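Side-chain contacts in imelysin-like protein (Psychrobacter arcticus, PDB 3PF0), which is of unknown function but belongs to the imelysin-like (peptidase M75) family and has been put forward as a putative metalloendopeptidase: residues Ile340-Leu343 against Ile344-Leu348; Leu234-Leu237 against Val238-Lys242. One frame throughout, in Å; residues are numbered along the deposited sequence. Where two conformers were deposited one is given.

Interaction 1: residues Ile340-Leu343 against Ile344-Leu348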
ATOM      1  N   ILE A 340     -17.515  -2.360   4.295  1.00 44.92           N
ATOM      2  CA  ILE A 340     -16.839  -2.905   3.108  1.00 43.60           C
ATOM      3  C   ILE A 340     -16.298  -4.320   3.435  1.00 47.83           C
ATOM      4  O   ILE A 340     -16.493  -5.232   2.635  1.00 48.29           O
ATOM      5  CB  ILE A 340     -15.739  -1.950   2.545  1.00 44.63           C
ATOM      6  CG1 ILE A 340     -16.379  -0.687   1.923  1.00 45.44           C
ATOM      7  CG2 ILE A 340     -14.837  -2.669   1.520  1.00 43.84           C
ATOM      8  CD1 ILE A 340     -15.423   0.438   1.568  1.00 51.07           C
ATOM      9  N   THR A 341     -15.667  -4.508   4.612  1.00 44.96           N
ATOM     10  CA  THR A 341     -15.146  -5.823   5.039  1.00 44.99           C
ATOM     11  C   THR A 341     -16.308  -6.805   5.187  1.00 50.54           C
ATOM     12  O   THR A 341     -16.177  -7.965   4.791  1.00 51.00           O
ATOM     13  CB  THR A 341     -14.319  -5.742   6.338  1.00 49.45           C
ATOM     14  OG1 THR A 341     -15.069  -5.062   7.329  1.00 53.36           O
ATOM     15  CG2 THR A 341     -13.013  -5.034   6.158  1.00 44.44           C
ATOM     16  N   ARG A 342     -17.456  -6.319   5.706  1.00 47.54           N
ATOM     17  CA  ARG A 342     -18.683  -7.096   5.878  1.00 49.06           C
ATOM     18  C   ARG A 342     -19.162  -7.618   4.527  1.00 53.70           C
ATOM     19  O   ARG A 342     -19.405  -8.819   4.388  1.00 54.66           O
ATOM     20  CB  ARG A 342     -19.774  -6.241   6.545  1.00 49.46           C
ATOM     21  CG  ARG A 342     -21.035  -7.021   6.923  1.00 59.60           C
ATOM     22  CD  ARG A 342     -22.183  -6.117   7.363  1.00 66.69           C
ATOM     23  NE  ARG A 342     -22.658  -5.243   6.285  1.00 74.23           N
ATOM     24  CZ  ARG A 342     -23.522  -5.605   5.340  1.00 89.27           C
ATOM     25  NH1 ARG A 342     -24.018  -6.838   5.318  1.00 75.84           N
ATOM     26  NH2 ARG A 342     -23.889  -4.741   4.401  1.00 75.43           N
ATOM     27  N   LEU A 343     -19.252  -6.722   3.526  1.00 49.08           N
ATOM     28  CA  LEU A 343     -19.689  -7.056   2.178  1.00 49.00           C
ATOM     29  C   LEU A 343     -18.729  -8.039   1.499  1.00 51.96           C
ATOM     30  O   LEU A 343     -19.197  -8.917   0.779  1.00 53.37           O
ATOM     31  CB  LEU A 343     -19.851  -5.791   1.319  1.00 48.59           C
ATOM     32  CG  LEU A 343     -21.049  -4.878   1.632  1.00 54.40           C
ATOM     33  CD1 LEU A 343     -20.928  -3.572   0.896  1.00 53.42           C
ATOM     34  CD2 LEU A 343     -22.380  -5.538   1.284  1.00 59.13           C
ATOM     35  N   ILE A 344     -17.408  -7.921   1.738  1.00 45.36           N
ATOM     36  CA  ILE A 344     -16.432  -8.827   1.121  1.00 44.19           C
ATOM     37  C   ILE A 344     -16.566 -10.250   1.718  1.00 49.44           C
ATOM     38  O   ILE A 344     -16.660 -11.222   0.963  1.00 49.95           O
ATOM     39  CB  ILE A 344     -14.973  -8.282   1.208  1.00 44.96           C
ATOM     40  CG1 ILE A 344     -14.831  -6.964   0.411  1.00 43.86           C
ATOM     41  CG2 ILE A 344     -13.955  -9.334   0.708  1.00 45.29           C
ATOM     42  CD1 ILE A 344     -13.501  -6.179   0.626  1.00 47.39           C
ATOM     43  N   LYS A 345     -16.608 -10.354   3.051  1.00 46.48           N
ATOM     44  CA  LYS A 345     -16.684 -11.620   3.780  1.00 47.20           C
ATOM     45  C   LYS A 345     -18.024 -12.356   3.624  1.00 53.28           C
ATOM     46  O   LYS A 345     -18.021 -13.585   3.515  1.00 54.24           O
ATOM     47  CB  LYS A 345     -16.429 -11.380   5.281  1.00 49.44           C
ATOM     48  CG  LYS A 345     -14.972 -11.159   5.650  1.00 55.92           C
ATOM     49  CD  LYS A 345     -14.823 -10.245   6.862  1.00 63.13           C
ATOM     50  CE  LYS A 345     -14.743 -10.975   8.174  1.00 70.82           C
ATOM     51  NZ  LYS A 345     -14.575 -10.025   9.301  1.00 79.47           N
ATOM     52  N   SER A 346     -19.157 -11.628   3.660  1.00 50.74           N
ATOM     53  CA  SER A 346     -20.482 -12.251   3.657  1.00 52.77           C
ATOM     54  C   SER A 346     -21.205 -12.275   2.307  1.00 56.85           C
ATOM     55  O   SER A 346     -22.155 -13.056   2.177  1.00 58.70           O
ATOM     56  CB  SER A 346     -21.385 -11.578   4.687  1.00 58.06           C
ATOM     57  OG  SER A 346     -21.698 -10.243   4.324  1.00 69.45           O
ATOM     58  N   GLN A 347     -20.795 -11.442   1.324  1.00 51.67           N
ATOM     59  CA  GLN A 347     -21.455 -11.407   0.017  0.50 51.64           C
ATOM     60  C   GLN A 347     -20.491 -11.744  -1.123  1.00 54.65           C
ATOM     61  O   GLN A 347     -20.817 -12.590  -1.949  1.00 55.66           O
ATOM     62  CB  GLN A 347     -22.123 -10.045  -0.241  0.50 52.57           C
ATOM     63  CG  GLN A 347     -23.469  -9.865   0.461  0.50 60.31           C
ATOM     64  CD  GLN A 347     -24.175  -8.574   0.095  0.50 70.55           C
ATOM     65  OE1 GLN A 347     -24.036  -8.033  -1.011  0.50 60.11           O
ATOM     66  NE2 GLN A 347     -24.991  -8.070   1.010  0.50 63.30           N
ATOM     67  N   LEU A 348     -19.313 -11.096  -1.178  1.00 49.01           N
ATOM     68  CA  LEU A 348     -18.361 -11.331  -2.271  1.00 48.25           C
ATOM     69  C   LEU A 348     -17.701 -12.732  -2.253  1.00 52.89           C
ATOM     70  O   LEU A 348     -17.766 -13.427  -3.271  1.00 53.10           O
ATOM     71  CB  LEU A 348     -17.275 -10.234  -2.327  1.00 46.25           C
ATOM     72  CG  LEU A 348     -16.274 -10.304  -3.498  1.00 49.67           C
ATOM     73  CD1 LEU A 348     -16.942 -10.002  -4.835  1.00 50.32           C
ATOM     74  CD2 LEU A 348     -15.096  -9.388  -3.270  1.00 49.10           C
TER
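Leu343 O takes two backbone bonds where helix 327-351 widens: one from Leu348 N at 2.9 Å, in the carbonyl plane, and one from Gln347 N at 3.0 Å, whose donor stands well above that plane. The bond from Leu348 N to Leu343 O spans i+5 to i, as in a pi-type turn, here at 344-348. One turn earlier, Ile344 N and Lys345 N bond to Ile340 O and Thr341 O in ordinary alpha-helical register. Arg342 O also accepts two hydrogen bonds, from Ser346 N and from Ser346 OG at 2.7 Å. With chi1 at 68°, the hydroxyl lies between its own backbone N and carbonyl carbon and folds back onto the preceding turn.

Packing contacts fill the other flanks. In the conformer given, Leu343 CD2 lies 3.6 Å from Gln347 NE2, the two side chains running alongside and pointing the same way. The apolar pair is Ile340 CG2 and Ile344 CD1, 3.9 Å apart, and both isoleucines continue onto helix 268-283. Lys345 runs its CB, CG and CD past Thr341 O. Leu343 O, with both donors bonded to it, keeps the backbone bonded through the wider turn, while Ser346 OG adds a side-chain bond at Arg342 O.

Interaction 2: residues Leu234-Leu237 against Val238-Lys242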
ATOM      1  N   LEU A 234      -7.071  -8.814  -0.863  1.00 37.71           N
ATOM      2  CA  LEU A 234      -7.873  -7.596  -0.985  1.00 37.15           C
ATOM      3  C   LEU A 234      -8.629  -7.343   0.303  1.00 41.42           C
ATOM      4  O   LEU A 234      -8.704  -6.192   0.743  1.00 41.08           O
ATOM      5  CB  LEU A 234      -8.841  -7.654  -2.179  1.00 37.62           C
ATOM      6  CG  LEU A 234      -8.226  -7.665  -3.587  1.00 41.33           C
ATOM      7  CD1 LEU A 234      -9.314  -7.751  -4.637  1.00 42.36           C
ATOM      8  CD2 LEU A 234      -7.338  -6.439  -3.837  1.00 40.74           C
ATOM      9  N   LEU A 235      -9.140  -8.420   0.939  1.00 38.32           N
ATOM     10  CA  LEU A 235      -9.850  -8.329   2.221  1.00 38.44           C
ATOM     11  C   LEU A 235      -8.879  -7.836   3.310  1.00 43.66           C
ATOM     12  O   LEU A 235      -9.266  -6.986   4.121  1.00 43.46           O
ATOM     13  CB  LEU A 235     -10.488  -9.685   2.594  1.00 38.99           C
ATOM     14  CG  LEU A 235     -11.071  -9.870   4.014  1.00 43.53           C
ATOM     15  CD1 LEU A 235     -12.225  -8.898   4.311  1.00 43.33           C
ATOM     16  CD2 LEU A 235     -11.511 -11.301   4.222  1.00 46.68           C
ATOM     17  N   SER A 236      -7.621  -8.360   3.302  1.00 40.97           N
ATOM     18  CA  SER A 236      -6.564  -7.990   4.249  0.50 40.55           C
ATOM     19  C   SER A 236      -6.213  -6.508   4.124  1.00 43.72           C
ATOM     20  O   SER A 236      -5.903  -5.874   5.124  1.00 43.73           O
ATOM     21  CB  SER A 236      -5.319  -8.842   4.023  0.50 44.44           C
ATOM     22  OG  SER A 236      -4.292  -8.535   4.951  0.50 54.20           O
ATOM     23  N   LEU A 237      -6.265  -5.957   2.887  1.00 39.76           N
ATOM     24  CA  LEU A 237      -5.957  -4.547   2.614  1.00 37.85           C
ATOM     25  C   LEU A 237      -6.880  -3.618   3.422  1.00 42.00           C
ATOM     26  O   LEU A 237      -6.388  -2.712   4.091  1.00 40.33           O
ATOM     27  CB  LEU A 237      -6.069  -4.238   1.098  1.00 37.13           C
ATOM     28  CG  LEU A 237      -5.799  -2.783   0.661  1.00 40.44           C
ATOM     29  CD1 LEU A 237      -4.322  -2.416   0.799  1.00 39.15           C
ATOM     30  CD2 LEU A 237      -6.238  -2.555  -0.760  1.00 43.08           C
ATOM     31  N   VAL A 238      -8.200  -3.855   3.367  1.00 40.09           N
ATOM     32  CA  VAL A 238      -9.198  -3.035   4.055  1.00 40.53           C
ATOM     33  C   VAL A 238      -9.255  -3.402   5.566  1.00 45.51           C
ATOM     34  O   VAL A 238      -9.508  -2.509   6.382  1.00 44.80           O
ATOM     35  CB  VAL A 238     -10.581  -3.082   3.333  1.00 45.35           C
ATOM     36  CG1 VAL A 238     -11.048  -4.505   3.072  1.00 46.40           C
ATOM     37  CG2 VAL A 238     -11.657  -2.257   4.046  1.00 45.66           C
ATOM     38  N   GLU A 239      -8.992  -4.678   5.937  1.00 43.59           N
ATOM     39  CA  GLU A 239      -9.014  -5.083   7.345  0.50 44.24           C
ATOM     40  C   GLU A 239      -7.856  -4.435   8.118  1.00 47.47           C
ATOM     41  O   GLU A 239      -8.105  -3.839   9.162  1.00 46.68           O
ATOM     42  CB  GLU A 239      -9.002  -6.612   7.496  0.50 46.18           C
ATOM     43  CG  GLU A 239     -10.283  -7.140   8.125  0.50 56.94           C
ATOM     44  CD  GLU A 239     -10.596  -8.618   7.976  0.50 72.49           C
ATOM     45  OE1 GLU A 239      -9.698  -9.396   7.577  0.50 43.28           O
ATOM     46  OE2 GLU A 239     -11.749  -9.001   8.275  0.50 74.18           O
ATOM     47  N   THR A 240      -6.605  -4.506   7.587  1.00 43.83           N
ATOM     48  CA  THR A 240      -5.430  -3.902   8.234  1.00 42.97           C
ATOM     49  C   THR A 240      -5.535  -2.372   8.201  1.00 46.86           C
ATOM     50  O   THR A 240      -5.037  -1.714   9.105  1.00 46.92           O
ATOM     51  CB  THR A 240      -4.104  -4.387   7.613  1.00 48.22           C
ATOM     52  OG1 THR A 240      -4.047  -4.019   6.233  1.00 48.91           O
ATOM     53  CG2 THR A 240      -3.876  -5.889   7.788  1.00 44.44           C
HETATM   54  N   MSE A 241      -6.201  -1.816   7.181  1.00 42.88           N
HETATM   55  CA  MSE A 241      -6.430  -0.384   7.059  1.00 42.54           C
HETATM   56  C   MSE A 241      -7.385   0.109   8.162  1.00 46.38           C
HETATM   57  O   MSE A 241      -7.034   1.052   8.868  1.00 46.03           O
HETATM   58  CB  MSE A 241      -6.968  -0.056   5.664  1.00 45.08           C
HETATM   59  CG  MSE A 241      -7.556   1.327   5.525  1.00 53.20           C
HETATM   60 SE   MSE A 241      -7.594   1.847   3.656  0.75 61.75          SE
HETATM   61  CE  MSE A 241      -8.878   0.558   2.929  1.00 59.23           C
ATOM     62  N   LYS A 242      -8.573  -0.504   8.320  1.00 42.87           N
ATOM     63  CA  LYS A 242      -9.512  -0.039   9.346  1.00 43.61           C
ATOM     64  C   LYS A 242      -8.979  -0.269  10.787  1.00 48.13           C
ATOM     65  O   LYS A 242      -9.243   0.556  11.660  1.00 48.59           O
ATOM     66  CB  LYS A 242     -10.920  -0.653   9.168  1.00 46.98           C
ATOM     67  CG  LYS A 242     -11.063  -2.148   9.441  1.00 53.06           C
ATOM     68  CD  LYS A 242     -12.509  -2.589   9.231  1.00 57.92           C
ATOM     69  CE  LYS A 242     -12.827  -3.935   9.832  1.00 58.52           C
ATOM     70  NZ  LYS A 242     -12.873  -3.876  11.314  1.00 67.51           N
TER
HETATM   71  O   HOH W   1      -3.778  -1.971   4.483  1.00 46.83           O
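Ser236 O is gripped twice by Thr240, whose hydroxyl OG1 donates at 2.8 Å and whose backbone N donates at 2.9 Å, the latter nearly straight at 170°. The two donors come from opposite faces of the carbonyl plane. Thr240 can do this because chi1 of 61° sets OG1 between its own N and carbonyl carbon, turned back along the helix. A water then bridges this hydroxyl to the next carbonyl, donating to Thr240 OG1 and to Leu237 O, 2.7 Å from each. The backbone N of Met241, a selenomethionine, also bonds to Leu237 O, at 3.2 Å, with the donor well above the carbonyl plane.

On another flank, Glu239 N bonds to Leu235 O. In the conformer given, the Glu239 side chain crosses that of Leu235 at a slant, bringing the carboxylate beside CG and CD1: Glu239 OE1 lies 3.8 Å from Leu235 CG, and Glu239 CD is 4.0 Å from Leu235 CD1. OE2 also forms a salt bridge with Lys345. An alanine in place of Leu235 would probably leave the Glu239 carboxylate without its apolar support and open a gap beside the Lys345 side chain. Val238 CG1 packs close to Leu235 O, at 3.2 Å, and its side chain also meets Thr341.

Leu234 and Leu237 face elsewhere, onto helix 268-283 and Met114. A threonine hydroxyl bonded to the carbonyl four residues back is a familiar feature of alpha helices, here on helix 225-250, which packs against helices 327-351 and 268-283 in this all-helical imelysin-like fold.

Interactions 1 and 2 lie on adjacent helices, 327-351 and 225-250, and touch directly, their centres about 11 Å apart. The Lys345-Glu239 salt bridge is the polar element of this interface; packing of Thr341 on Val238 and Lys242, and of Lys345 on Leu235, fills the seam. Both helices also rest on helix 268-283. Interaction 2 sits deeper, about 10 Å from the centre of the chain against about 20 Å for the partly buried interaction 1. Each has a hydroxyl doubling a backbone bond on an exposed residue, but the backbone bonds between 234-237 and 238-242 all run from residue i+4 to i, beside a bridging water, whereas 340-348 widens into a pi-type turn.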